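Local coordinates for protein amidase, hydantoinase/carbamoylase family (Burkholderia vietnamiensis, PDB 5I4M) that probably hydrolyses carbon-nitrogen bonds of N-carbamoyl-L-amino acids or related linear amidines, as a two-zinc enzyme of the peptidase M20 family, at residues A[37-42]-A[50-55]; A[43-48]-A[403-408]; A[113-118]-A[148-153]. One frame throughout, in Å; residues are numbered along the deposited sequence.

Contact 1. Residues A[37-42]-A[50-55]; sequences MEVAKI and VCRLAL
R52 reaches across to I42 and V39 and drives one corner of its guanidinium group into the type I turn V39-I42. Its side chain leaves the backbone with CG anti to the backbone N (chi1 -175°), runs straight to CD, then bends at chi3 (72°), which carries NH1 into position between two carbonyls. The firmer bond goes from R52 NH1 to I42 O at 3.0 Å; it uses a lone pair in the carbonyl plane, although the oxygen lies somewhat out of the guanidinium plane. The second, from R52 NH1 to V39 O at 3.1 Å, is bent and weak, and V39 O also takes the backbone N of I42 within the turn. One nitrogen thus joins the first and last residues of the turn. Aliphatic groups pack round the same side chain: I42 CG2 touches R52 CD at 3.8 Å, while V39 CG1 approaches R52 NH1 at 3.7 Å, the valine crossing the arginine at about a right angle. V50 CG1 lies over one face of the guanidinium, displaced toward its rim, and V50 CG2 rests on A40 O at 3.8 Å. Another corner of R52, NH2, donates to A105 O, the residue after the zinc ligand H104. Side chains of helices 57-72 and 117-132 close round V39 and R52. A buried arginine gripping two turn carbonyls here links the C-terminal part of helix 29-39 and the loop after it to the chain segment that carries H104 of the M20 dizinc site.

Contact 2. Residues A[43-48]-A[403-408]; sequences GATPKG and HNEIED. With ZN (zinc ion), chain D; 3PG (3-phosphoglyceric acid), chain E.
E405 meets T45 and K47 along the whole length of its side chain. CB starts the contact by packing on K47 CB at 4.1 Å. With CG anti to the carbonyl carbon (chi1 -65°) and the chain extended beyond it, E405 CG passes T45 OG1 at 3.7 Å and the carboxylate arrives between the threonine and the lysine, its CD lying by T45 OG1 and K47 CD. E405 OE1 accepts a short hydrogen bond from T45 OG1, 2.5 Å, on its anti lone pair, the one turned away from OE2. The same oxygen accepts a hydrogen bond from a water at 2.8 Å, and that water accepts in turn from K47 N. T45 OG1 donates to E405 and accepts from G49 N. At the other fork of the carboxylate, OE2 lies along K47 CD and is held by a second water at 2.5 Å, which is only weakly bonded to K47 NZ. K47 NZ stays 4.6 Å from E405 OE2, with no direct salt bridge. Each side is folded by a type I turn, T45-G48 on one and N404-E407 on the other; in the latter N404 OD1 accepts from I406 N at 3.0 Å, an Asx turn. E405 is buried, and E245 of the second subunit packs on it. Two residues before E405, H403 NE2 binds the zinc ion of chain D at 2.1 Å, beside the phosphate of 3-phosphoglyceric acid. The contact therefore fastens the loop between helices 29-39 and 57-72 onto the metal-binding loop between strand 390-395 and helix 411-429, close to the dimer interface.

Contact 3. Residues A[113-118]-A[148-153]; sequences RFDGIY and NEEGSR. With ZN (zinc ion), chain D; ZN (zinc ion), chain C; 3PG (3-phosphoglyceric acid), chain E.
D115 and E150 point their carboxylates at each other from opposite directions, with the zinc ion of chain D between them and the two carboxylate planes 82° apart. D115 CG is anti to the backbone N (chi1 177°), just before the N-cap residue G116, and the carboxylate it carries bridges the two zincs: OD2 binds the chain D zinc at 2.0 Å and OD1 the chain C zinc at 2.1 Å. E150 instead bends at chi2 (-77°) and chelates the chain D zinc with both oxygens, OE2 at 2.1 Å and OE1 at 2.4 Å. Q108 NE2 also donates to E150 OE1, a second-shell bond that probably helps fix the rotation of the group. D115 OD2 and E150 OE2 approach to 2.8 Å without a hydrogen bond, as neighbours in one coordination shell. H403 completes the protein ligands of that zinc; H104 and H211 join D115 on the other. E149, also bent at chi2, lies beside the phosphate of 3-phosphoglyceric acid, its OE1 2.6 Å from phosphate O2P, a close pair for which no hydrogen bond is evident. Its OE2 weakly accepts from the water bound to the chain C zinc. E407 OE2 accepts from the backbone N of D115 and of F114, which probably helps to position the bridging ligand. Phosphate O2P links both metals, at 2.3 Å from the chain D zinc. The crowding of acidic oxygens is probably paid for by the two metal charges, and across this contact the two loops are joined through the metal; the phosphate bridge is consistent with a dizinc centre that polarises an oxygen shared by both ions.

In the fold
Contacts 1 and 3 are buried, whereas contact 2 is partly exposed and relies on water. Their chemistry differs: guanidinium-to-carbonyl bonds and aliphatic packing in contact 1, a hydroxyl and waters round a carboxylate in contact 2, zinc coordination in contact 3. The first two share the loop between helices 29-39 and 57-72, where C51 N bonds to G43 O. Contacts 2 and 3 share the chain D zinc, the ligand and the second subunit. Contact 1 meets contact 3 through R153 NH1, which bonds to A54 O.

Contact 1. Residues A[37-42]-A[50-55]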
loop_
_atom_site.group_PDB
_atom_site.type_symbol
_atom_site.label_atom_id
_atom_site.label_comp_id
_atom_site.label_asym_id
_atom_site.label_seq_id
_atom_site.Cartn_x
_atom_site.Cartn_y
_atom_site.Cartn_z
ATOM N N MET A 37 -13.773 14.981 -26.046
ATOM C CA MET A 37 -13.297 13.688 -26.514
ATOM C C MET A 37 -11.821 13.746 -26.889
ATOM O O MET A 37 -11.096 12.760 -26.712
ATOM C CB MET A 37 -14.145 13.221 -27.697
ATOM C CG MET A 37 -15.644 13.127 -27.378
ATOM S SD MET A 37 -16.001 11.901 -26.093
ATOM C CE MET A 37 -16.314 12.956 -24.680
ATOM N N GLU A 38 -11.364 14.887 -27.401
ATOM C CA GLU A 38 -9.969 15.017 -27.808
ATOM C C GLU A 38 -9.043 15.042 -26.591
ATOM O O GLU A 38 -8.054 14.307 -26.536
ATOM C CB GLU A 38 -9.810 16.283 -28.651
ATOM C CG GLU A 38 -8.609 16.302 -29.533
ATOM C CD GLU A 38 -8.659 15.226 -30.606
ATOM O OE1 GLU A 38 -9.727 15.035 -31.235
ATOM O OE2 GLU A 38 -7.625 14.567 -30.811
ATOM N N VAL A 39 -9.359 15.868 -25.594
ATOM C CA VAL A 39 -8.520 15.896 -24.396
ATOM C C VAL A 39 -8.614 14.586 -23.612
ATOM O O VAL A 39 -7.661 14.199 -22.919
ATOM C CB VAL A 39 -8.882 17.103 -23.513
ATOM C CG1 VAL A 39 -7.971 17.138 -22.305
ATOM C CG2 VAL A 39 -8.739 18.381 -24.304
ATOM N N ALA A 40 -9.733 13.866 -23.719
ATOM C CA ALA A 40 -9.847 12.578 -23.039
ATOM C C ALA A 40 -8.807 11.564 -23.512
ATOM O O ALA A 40 -8.567 10.578 -22.811
ATOM C CB ALA A 40 -11.248 11.995 -23.227
ATOM N N LYS A 41 -8.210 11.757 -24.695
ATOM C CA LYS A 41 -7.157 10.846 -25.144
ATOM C C LYS A 41 -5.883 10.969 -24.315
ATOM O O LYS A 41 -5.067 10.038 -24.302
ATOM C CB LYS A 41 -6.810 11.116 -26.606
ATOM C CG LYS A 41 -7.975 11.000 -27.554
ATOM C CD LYS A 41 -7.573 11.495 -28.936
ATOM C CE LYS A 41 -8.644 11.168 -29.953
ATOM N NZ LYS A 41 -8.336 11.773 -31.276
ATOM N N ILE A 42 -5.682 12.103 -23.647
ATOM C CA ILE A 42 -4.435 12.388 -22.948
ATOM C C ILE A 42 -4.515 11.712 -21.584
ATOM O O ILE A 42 -5.139 12.228 -20.655
ATOM C CB ILE A 42 -4.189 13.892 -22.832
ATOM C CG1 ILE A 42 -4.175 14.515 -24.232
ATOM C CG2 ILE A 42 -2.878 14.173 -22.079
ATOM C CD1 ILE A 42 -4.003 16.025 -24.206
ATOM N N VAL A 50 -9.564 8.529 -17.411
ATOM C CA VAL A 50 -8.379 9.361 -17.567
ATOM C C VAL A 50 -7.522 9.211 -16.321
ATOM O O VAL A 50 -8.013 9.385 -15.201
ATOM C CB VAL A 50 -8.758 10.840 -17.782
ATOM C CG1 VAL A 50 -7.528 11.723 -17.744
ATOM C CG2 VAL A 50 -9.499 10.992 -19.111
ATOM N N CYS A 51 -6.249 8.892 -16.514
ATOM C CA CYS A 51 -5.259 8.860 -15.440
ATOM C C CYS A 51 -4.223 9.922 -15.788
ATOM O O CYS A 51 -3.245 9.644 -16.489
ATOM C CB CYS A 51 -4.632 7.483 -15.306
ATOM S SG CYS A 51 -3.407 7.400 -13.998
ATOM N N ARG A 52 -4.455 11.151 -15.310
ATOM C CA ARG A 52 -3.659 12.302 -15.705
ATOM C C ARG A 52 -3.358 13.092 -14.436
ATOM O O ARG A 52 -3.912 14.162 -14.194
ATOM C CB ARG A 52 -4.391 13.160 -16.738
ATOM C CG ARG A 52 -3.591 14.327 -17.290
ATOM C CD ARG A 52 -4.254 14.863 -18.551
ATOM N NE ARG A 52 -5.486 15.580 -18.247
ATOM C CZ ARG A 52 -6.622 15.465 -18.927
ATOM N NH1 ARG A 52 -6.717 14.626 -19.954
ATOM N NH2 ARG A 52 -7.678 16.188 -18.565
ATOM N N LEU A 53 -2.470 12.544 -13.613
ATOM C CA LEU A 53 -2.172 13.180 -12.340
ATOM C C LEU A 53 -1.487 14.523 -12.561
ATOM O O LEU A 53 -0.797 14.743 -13.563
ATOM C CB LEU A 53 -1.311 12.268 -11.475
ATOM C CG LEU A 53 -2.058 11.245 -10.602
ATOM C CD1 LEU A 53 -2.885 11.949 -9.533
ATOM C CD2 LEU A 53 -2.945 10.341 -11.435
ATOM N N ALA A 54 -1.705 15.436 -11.611
ATOM C CA ALA A 54 -1.171 16.785 -11.722
ATOM C C ALA A 54 0.342 16.774 -11.912
ATOM O O ALA A 54 1.068 16.035 -11.244
ATOM C CB ALA A 54 -1.528 17.590 -10.470
ATOM N N LEU A 55 0.810 17.622 -12.829
ATOM C CA LEU A 55 2.226 17.907 -13.061
ATOM C C LEU A 55 3.003 16.690 -13.557
ATOM O O LEU A 55 4.235 16.651 -13.449
ATOM C CB LEU A 55 2.884 18.503 -11.808
ATOM C CG LEU A 55 2.091 19.701 -11.263
ATOM C CD1 LEU A 55 2.823 20.418 -10.119
ATOM C CD2 LEU A 55 1.759 20.696 -12.389
#

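Contact 2. Residues A[43-48]-A[403-408]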
loop_
_atom_site.group_PDB
_atom_site.type_symbol
_atom_site.label_atom_id
_atom_site.label_comp_id
_atom_site.label_asym_id
_atom_site.label_seq_id
_atom_site.Cartn_x
_atom_site.Cartn_y
_atom_site.Cartn_z
ATOM N N GLY A 43 -3.877 10.549 -21.463
ATOM C CA GLY A 43 -4.016 9.722 -20.280
ATOM C C GLY A 43 -5.185 8.764 -20.321
ATOM O O GLY A 43 -5.613 8.286 -19.264
ATOM N N ALA A 44 -5.723 8.470 -21.504
ATOM C CA ALA A 44 -6.867 7.569 -21.590
ATOM C C ALA A 44 -6.538 6.210 -20.983
ATOM O O ALA A 44 -5.435 5.682 -21.153
ATOM C CB ALA A 44 -7.304 7.396 -23.047
ATOM N N THR A 45 -7.494 5.645 -20.257
ATOM C CA THR A 45 -7.282 4.346 -19.641
ATOM C C THR A 45 -8.091 3.276 -20.363
ATOM O O THR A 45 -9.066 3.581 -21.059
ATOM C CB THR A 45 -7.676 4.361 -18.157
ATOM O OG1 THR A 45 -9.092 4.493 -18.045
ATOM C CG2 THR A 45 -7.011 5.524 -17.423
ATOM N N PRO A 46 -7.716 2.003 -20.219
ATOM C CA PRO A 46 -8.489 0.937 -20.885
ATOM C C PRO A 46 -9.971 0.934 -20.538
ATOM O O PRO A 46 -10.791 0.589 -21.395
ATOM C CB PRO A 46 -7.793 -0.344 -20.405
ATOM C CG PRO A 46 -6.388 0.077 -20.126
ATOM C CD PRO A 46 -6.477 1.493 -19.604
ATOM N N LYS A 47 -10.350 1.311 -19.316
ATOM C CA LYS A 47 -11.763 1.348 -18.954
ATOM C C LYS A 47 -12.479 2.591 -19.469
ATOM O O LYS A 47 -13.672 2.759 -19.187
ATOM C CB LYS A 47 -11.921 1.263 -17.434
ATOM C CG LYS A 47 -11.450 -0.052 -16.837
ATOM C CD LYS A 47 -11.461 0.016 -15.309
ATOM C CE LYS A 47 -10.982 -1.275 -14.683
ATOM N NZ LYS A 47 -10.986 -1.178 -13.199
ATOM N N GLY A 48 -11.792 3.461 -20.204
ATOM C CA GLY A 48 -12.421 4.626 -20.790
ATOM C C GLY A 48 -12.405 5.862 -19.925
ATOM O O GLY A 48 -13.204 6.773 -20.163
ATOM N N HIS A 403 -14.839 10.218 -9.897
ATOM C CA HIS A 403 -13.619 9.579 -9.404
ATOM C C HIS A 403 -13.619 8.080 -9.695
ATOM O O HIS A 403 -13.002 7.287 -8.979
ATOM C CB HIS A 403 -13.400 9.883 -7.918
ATOM C CG HIS A 403 -12.928 11.290 -7.687
ATOM N ND1 HIS A 403 -12.426 11.735 -6.484
ATOM C CD2 HIS A 403 -12.869 12.348 -8.535
ATOM C CE1 HIS A 403 -12.082 13.008 -6.598
ATOM N NE2 HIS A 403 -12.338 13.404 -7.834
ATOM N N ASN A 404 -14.290 7.719 -10.789
ATOM C CA ASN A 404 -14.316 6.389 -11.381
ATOM C C ASN A 404 -14.238 6.600 -12.888
ATOM O O ASN A 404 -14.773 7.583 -13.406
ATOM C CB ASN A 404 -15.602 5.631 -10.972
ATOM C CG ASN A 404 -15.630 4.173 -11.447
ATOM O OD1 ASN A 404 -15.486 3.877 -12.636
ATOM N ND2 ASN A 404 -15.840 3.255 -10.502
ATOM N N GLU A 405 -13.540 5.708 -13.585
ATOM C CA GLU A 405 -13.306 5.908 -15.011
ATOM C C GLU A 405 -14.578 5.819 -15.853
ATOM O O GLU A 405 -14.565 6.261 -17.008
ATOM C CB GLU A 405 -12.269 4.895 -15.490
ATOM C CG GLU A 405 -10.904 5.123 -14.856
ATOM C CD GLU A 405 -10.071 3.869 -14.763
ATOM O OE1 GLU A 405 -9.486 3.460 -15.784
ATOM O OE2 GLU A 405 -9.994 3.291 -13.663
ATOM N N ILE A 406 -15.677 5.287 -15.302
ATOM C CA ILE A 406 -16.944 5.249 -16.024
ATOM C C ILE A 406 -17.755 6.527 -15.859
ATOM O O ILE A 406 -18.890 6.586 -16.340
ATOM C CB ILE A 406 -17.825 4.059 -15.587
ATOM C CG1 ILE A 406 -18.288 4.248 -14.140
ATOM C CG2 ILE A 406 -17.085 2.736 -15.785
ATOM C CD1 ILE A 406 -19.224 3.173 -13.653
ATOM N N GLU A 407 -17.208 7.543 -15.200
ATOM C CA GLU A 407 -17.855 8.847 -15.111
ATOM C C GLU A 407 -18.338 9.298 -16.486
ATOM O O GLU A 407 -17.629 9.149 -17.486
ATOM C CB GLU A 407 -16.849 9.846 -14.532
ATOM C CG GLU A 407 -17.347 11.266 -14.369
ATOM C CD GLU A 407 -16.208 12.195 -14.054
ATOM O OE1 GLU A 407 -15.802 12.267 -12.867
ATOM O OE2 GLU A 407 -15.686 12.820 -15.006
ATOM N N ASP A 408 -19.563 9.824 -16.549
ATOM C CA ASP A 408 -20.143 10.097 -17.857
ATOM C C ASP A 408 -21.179 11.207 -17.778
ATOM O O ASP A 408 -21.787 11.441 -16.729
ATOM C CB ASP A 408 -20.775 8.831 -18.446
ATOM C CG ASP A 408 -20.839 8.854 -19.968
ATOM O OD1 ASP A 408 -20.235 9.756 -20.603
ATOM O OD2 ASP A 408 -21.486 7.943 -20.529
HETATM ZN ZN ZN D . -12.024 15.322 -8.737
HETATM C C1 3PG E . -12.486 17.047 -3.468
HETATM O O1 3PG E . -12.170 15.873 -3.203
HETATM O O2 3PG E . -13.623 17.511 -3.231
HETATM C C2 3PG E . -11.444 17.928 -4.093
HETATM O O3 3PG E . -11.776 19.313 -3.891
HETATM C C3 3PG E . -11.407 17.636 -5.576
HETATM O O1P 3PG E . -12.655 18.013 -6.162
HETATM P P 3PG E . -13.035 17.459 -7.655
HETATM O O2P 3PG E . -11.799 17.637 -8.504
HETATM O O3P 3PG E . -13.376 15.994 -7.420
HETATM O O4P 3PG E . -14.206 18.360 -8.087
HETATM O O HOH W 1 -8.253 1.234 -16.900
HETATM O O HOH W 2 -8.638 1.316 -12.816
#

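Contact 3. Residues A[113-118]-A[148-153]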
loop_
_atom_site.group_PDB
_atom_site.type_symbol
_atom_site.label_atom_id
_atom_site.label_comp_id
_atom_site.label_asym_id
_atom_site.label_seq_id
_atom_site.Cartn_x
_atom_site.Cartn_y
_atom_site.Cartn_z
ATOM N N ARG A 113 -13.672 11.465 -17.594
ATOM C CA ARG A 113 -13.437 12.360 -18.719
ATOM C C ARG A 113 -14.055 13.739 -18.538
ATOM O O ARG A 113 -13.922 14.575 -19.440
ATOM C CB ARG A 113 -13.979 11.716 -20.004
ATOM C CG ARG A 113 -13.175 10.477 -20.438
ATOM C CD ARG A 113 -13.887 9.645 -21.517
ATOM N NE ARG A 113 -15.149 9.127 -21.003
ATOM C CZ ARG A 113 -16.312 9.197 -21.636
ATOM N NH1 ARG A 113 -16.383 9.733 -22.853
ATOM N NH2 ARG A 113 -17.404 8.712 -21.053
ATOM N N PHE A 114 -14.709 14.015 -17.407
ATOM C CA PHE A 114 -15.430 15.274 -17.269
ATOM C C PHE A 114 -15.050 16.088 -16.034
ATOM O O PHE A 114 -15.125 17.325 -16.064
ATOM C CB PHE A 114 -16.933 14.993 -17.274
ATOM C CG PHE A 114 -17.410 14.336 -18.538
ATOM C CD1 PHE A 114 -17.705 15.102 -19.660
ATOM C CD2 PHE A 114 -17.526 12.952 -18.621
ATOM C CE1 PHE A 114 -18.123 14.504 -20.840
ATOM C CE2 PHE A 114 -17.951 12.344 -19.800
ATOM C CZ PHE A 114 -18.256 13.121 -20.907
ATOM N N ASP A 115 -14.671 15.430 -14.939
ATOM C CA ASP A 115 -14.331 16.151 -13.710
ATOM C C ASP A 115 -13.221 17.152 -14.002
ATOM O O ASP A 115 -12.169 16.786 -14.535
ATOM C CB ASP A 115 -13.919 15.136 -12.637
ATOM C CG ASP A 115 -13.463 15.764 -11.329
ATOM O OD1 ASP A 115 -13.573 16.998 -11.130
ATOM O OD2 ASP A 115 -13.017 14.968 -10.458
ATOM N N GLY A 116 -13.489 18.427 -13.723
ATOM C CA GLY A 116 -12.518 19.474 -13.991
ATOM C C GLY A 116 -12.374 19.900 -15.443
ATOM O O GLY A 116 -12.503 21.086 -15.766
ATOM N N ILE A 117 -12.075 18.957 -16.333
ATOM C CA ILE A 117 -11.759 19.359 -17.702
ATOM C C ILE A 117 -12.978 19.981 -18.386
ATOM O O ILE A 117 -12.835 20.867 -19.238
ATOM C CB ILE A 117 -11.188 18.158 -18.494
ATOM C CG1 ILE A 117 -10.772 18.581 -19.911
ATOM C CG2 ILE A 117 -12.196 17.019 -18.549
ATOM C CD1 ILE A 117 -9.626 19.589 -19.952
ATOM N N TYR A 118 -14.188 19.557 -18.020
ATOM C CA TYR A 118 -15.390 20.176 -18.583
ATOM C C TYR A 118 -15.413 21.680 -18.314
ATOM O O TYR A 118 -15.712 22.476 -19.211
ATOM C CB TYR A 118 -16.627 19.492 -18.002
ATOM C CG TYR A 118 -17.978 20.104 -18.339
ATOM C CD1 TYR A 118 -18.269 20.585 -19.618
ATOM C CD2 TYR A 118 -18.981 20.155 -17.377
ATOM C CE1 TYR A 118 -19.519 21.116 -19.906
ATOM C CE2 TYR A 118 -20.225 20.687 -17.659
ATOM C CZ TYR A 118 -20.491 21.157 -18.926
ATOM O OH TYR A 118 -21.736 21.684 -19.191
ATOM N N ASN A 148 -3.068 21.331 -9.834
ATOM C CA ASN A 148 -3.157 20.275 -8.817
ATOM C C ASN A 148 -4.429 20.381 -7.983
ATOM O O ASN A 148 -4.401 20.301 -6.750
ATOM C CB ASN A 148 -1.933 20.276 -7.891
ATOM C CG ASN A 148 -1.940 19.084 -6.936
ATOM O OD1 ASN A 148 -2.180 17.957 -7.360
ATOM N ND2 ASN A 148 -1.745 19.338 -5.643
ATOM N N GLU A 149 -5.566 20.570 -8.653
ATOM C CA GLU A 149 -6.780 20.788 -7.875
ATOM C C GLU A 149 -7.172 19.544 -7.090
ATOM O O GLU A 149 -7.749 19.666 -6.009
ATOM C CB GLU A 149 -7.925 21.253 -8.783
ATOM C CG GLU A 149 -9.230 21.616 -8.058
ATOM C CD GLU A 149 -10.102 20.405 -7.756
ATOM O OE1 GLU A 149 -9.809 19.306 -8.275
ATOM O OE2 GLU A 149 -11.072 20.549 -6.990
ATOM N N GLU A 150 -6.850 18.342 -7.591
ATOM C CA GLU A 150 -7.418 17.135 -6.988
ATOM C C GLU A 150 -6.830 16.848 -5.613
ATOM O O GLU A 150 -7.488 16.201 -4.786
ATOM C CB GLU A 150 -7.206 15.918 -7.893
ATOM C CG GLU A 150 -8.080 15.885 -9.153
ATOM C CD GLU A 150 -9.518 15.458 -8.871
ATOM O OE1 GLU A 150 -9.898 15.331 -7.690
ATOM O OE2 GLU A 150 -10.285 15.249 -9.839
ATOM N N GLY A 151 -5.602 17.288 -5.359
ATOM C CA GLY A 151 -4.967 16.985 -4.088
ATOM C C GLY A 151 -4.648 15.522 -3.872
ATOM O O GLY A 151 -4.524 15.091 -2.721
ATOM N N SER A 152 -4.487 14.749 -4.950
ATOM C CA SER A 152 -4.213 13.318 -4.860
ATOM C C SER A 152 -2.718 13.011 -4.902
ATOM O O SER A 152 -2.192 12.335 -4.008
ATOM C CB SER A 152 -4.930 12.574 -5.995
ATOM O OG SER A 152 -4.593 11.190 -5.956
ATOM N N ARG A 153 -2.016 13.510 -5.922
ATOM C CA ARG A 153 -0.577 13.261 -6.022
ATOM C C ARG A 153 0.197 14.091 -5.006
ATOM O O ARG A 153 1.116 13.586 -4.349
ATOM C CB ARG A 153 -0.077 13.573 -7.429
ATOM C CG ARG A 153 1.431 13.389 -7.560
ATOM C CD ARG A 153 1.964 13.761 -8.933
ATOM N NE ARG A 153 3.419 13.592 -8.936
ATOM C CZ ARG A 153 4.241 14.053 -9.873
ATOM N NH1 ARG A 153 3.762 14.727 -10.920
ATOM N NH2 ARG A 153 5.546 13.830 -9.755
HETATM ZN ZN ZN D . -12.024 15.322 -8.737
HETATM ZN ZN ZN C . -13.218 18.771 -10.011
HETATM C C1 3PG E . -12.486 17.047 -3.468
HETATM O O1 3PG E . -12.170 15.873 -3.203
HETATM O O2 3PG E . -13.623 17.511 -3.231
HETATM C C2 3PG E . -11.444 17.928 -4.093
HETATM O O3 3PG E . -11.776 19.313 -3.891
HETATM C C3 3PG E . -11.407 17.636 -5.576
HETATM O O1P 3PG E . -12.655 18.013 -6.162
HETATM P P 3PG E . -13.035 17.459 -7.655
HETATM O O2P 3PG E . -11.799 17.637 -8.504
HETATM O O3P 3PG E . -13.376 15.994 -7.420
HETATM O O4P 3PG E . -14.206 18.360 -8.087
HETATM O O HOH W 3 -13.112 20.756 -9.104
#